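PDB 5K8J: ribonuclease VapC from Caulobacter crescentus, which probably acts as the magnesium-dependent RNA-cleaving toxin of a toxin-antitoxin system, built on a PIN domain. Local coordinates for residues 76-79 and 80-83. Sequence-based numbering, arbitrary orientation.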
loop_
_atom_site.group_PDB
_atom_site.type_symbol
_atom_site.label_atom_id
_atom_site.label_comp_id
_atom_site.label_asym_id
_atom_site.label_seq_id
_atom_site.Cartn_x
_atom_site.Cartn_y
_atom_site.Cartn_z
ATOM N N ALA B 76 5.226 3.893 -8.314
ATOM C CA ALA B 76 4.517 3.091 -9.314
ATOM C C ALA B 76 3.008 3.149 -9.124
ATOM O O ALA B 76 2.268 3.120 -10.116
ATOM C CB ALA B 76 5.017 1.643 -9.304
ATOM N N ASP B 77 2.532 3.239 -7.879
ATOM C CA ASP B 77 1.107 3.471 -7.650
ATOM C C ASP B 77 0.661 4.794 -8.264
ATOM O O ASP B 77 -0.429 4.885 -8.849
ATOM C CB ASP B 77 0.795 3.476 -6.154
ATOM C CG ASP B 77 0.976 2.121 -5.482
ATOM O OD1 ASP B 77 1.044 1.070 -6.163
ATOM O OD2 ASP B 77 1.038 2.109 -4.234
ATOM N N GLU B 78 1.475 5.850 -8.130
ATOM C CA GLU B 78 1.105 7.110 -8.771
ATOM C C GLU B 78 1.092 6.959 -10.294
ATOM O O GLU B 78 0.205 7.486 -10.972
ATOM C CB GLU B 78 2.062 8.246 -8.365
ATOM C CG GLU B 78 1.913 8.731 -6.952
ATOM C CD GLU B 78 0.714 9.641 -6.751
ATOM O OE1 GLU B 78 0.435 9.954 -5.587
ATOM O OE2 GLU B 78 0.100 10.086 -7.734
ATOM N N TYR B 79 2.070 6.233 -10.853
ATOM C CA TYR B 79 2.094 6.002 -12.286
ATOM C C TYR B 79 0.821 5.311 -12.734
ATOM O O TYR B 79 0.234 5.678 -13.749
ATOM C CB TYR B 79 3.338 5.181 -12.695
ATOM C CG TYR B 79 3.440 4.954 -14.181
ATOM C CD1 TYR B 79 4.140 5.848 -14.995
ATOM C CD2 TYR B 79 2.806 3.874 -14.793
ATOM C CE1 TYR B 79 4.197 5.679 -16.360
ATOM C CE2 TYR B 79 2.867 3.701 -16.168
ATOM C CZ TYR B 79 3.574 4.614 -16.944
ATOM O OH TYR B 79 3.651 4.498 -18.307
ATOM N N ARG B 80 0.366 4.316 -11.975
ATOM C CA ARG B 80 -0.887 3.651 -12.323
ATOM C C ARG B 80 -2.027 4.646 -12.356
ATOM O O ARG B 80 -2.835 4.642 -13.288
ATOM C CB ARG B 80 -1.160 2.513 -11.341
ATOM C CG ARG B 80 -2.549 1.863 -11.482
ATOM C CD ARG B 80 -2.764 0.755 -10.409
ATOM N NE ARG B 80 -2.830 1.345 -9.075
ATOM C CZ ARG B 80 -2.549 0.714 -7.938
ATOM N NH1 ARG B 80 -2.151 -0.556 -7.945
ATOM N NH2 ARG B 80 -2.658 1.371 -6.788
ATOM N N ARG B 81 -2.125 5.512 -11.342
ATOM C CA ARG B 81 -3.198 6.507 -11.365
ATOM C C ARG B 81 -3.075 7.442 -12.562
ATOM O O ARG B 81 -4.085 7.876 -13.125
ATOM C CB ARG B 81 -3.208 7.288 -10.054
ATOM C CG ARG B 81 -3.736 6.424 -8.885
ATOM C CD ARG B 81 -4.050 7.254 -7.642
ATOM N NE ARG B 81 -2.815 7.665 -6.991
ATOM C CZ ARG B 81 -2.181 6.923 -6.089
ATOM N NH1 ARG B 81 -2.664 5.738 -5.724
ATOM N NH2 ARG B 81 -1.050 7.349 -5.560
ATOM N N ILE B 82 -1.851 7.800 -12.953
ATOM C CA ILE B 82 -1.676 8.659 -14.124
ATOM C C ILE B 82 -2.239 7.999 -15.378
ATOM O O ILE B 82 -3.001 8.611 -16.122
ATOM C CB ILE B 82 -0.195 9.016 -14.328
ATOM C CG1 ILE B 82 0.312 9.906 -13.201
ATOM C CG2 ILE B 82 -0.027 9.709 -15.644
ATOM C CD1 ILE B 82 1.850 10.213 -13.243
ATOM N N VAL B 83 -1.852 6.747 -15.657
ATOM C CA VAL B 83 -2.344 6.126 -16.881
ATOM C C VAL B 83 -3.836 5.803 -16.781
ATOM O O VAL B 83 -4.538 5.804 -17.799
ATOM C CB VAL B 83 -1.510 4.883 -17.267
ATOM C CG1 VAL B 83 -0.071 5.287 -17.658
ATOM C CG2 VAL B 83 -1.490 3.814 -16.153
HETATM O O HOH W 1 -0.118 -1.145 -5.384
HETATM O O HOH W 2 -2.586 10.444 -8.016
#
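Arg81 reaches back along helix 73-86 to Glu78, three residues earlier, and its long chain can be followed outward. Arg81 CB lies 3.5 Å from Glu78 O, and its CG passes 3.6 Å from Asp77 O, the carbonyl oxygen that accepts the hydrogen bond from Arg81 N. The chain then bends at chi3 (-74°), folding the guanidinium back over the helix until Asp77 O sits above the centre of one face. Arg81 NE donates over 3.0 Å to a water, which in turn donates to Glu78 OE2. At the tip, Arg81 NH2 donates to Glu78 OE1 over 3.0 Å in a salt bridge; the oxygen lies at the guanidinium edge, whereas NH2 approaches from above the carboxylate, the two planes being perpendicular. Glutamate suits this place because its chain, bent at chi2, sets OE1 against NH2 while OE2 reaches NE through the water; OE1 has its stronger partner in Lys64 of a third subunit. Asp77 and Arg80 instead run side by side with nearly parallel planes, Asp77 OD1 standing 3.8 Å from Arg80 NH2 well out of the guanidinium plane, a long, purely electrostatic bridge; Arg38 of a second subunit is the stronger partner of Asp77. Buried Tyr79, whose ring also reaches Val93 and Arg96, offers a broad apolar surface to Val83's branched methyl, Tyr79 CE2 to Val83 CG1 3.7 Å. Both acidic side chains thus serve helix and assembly at once, and Asp77 would temper the proximity of Arg80 and that Arg38.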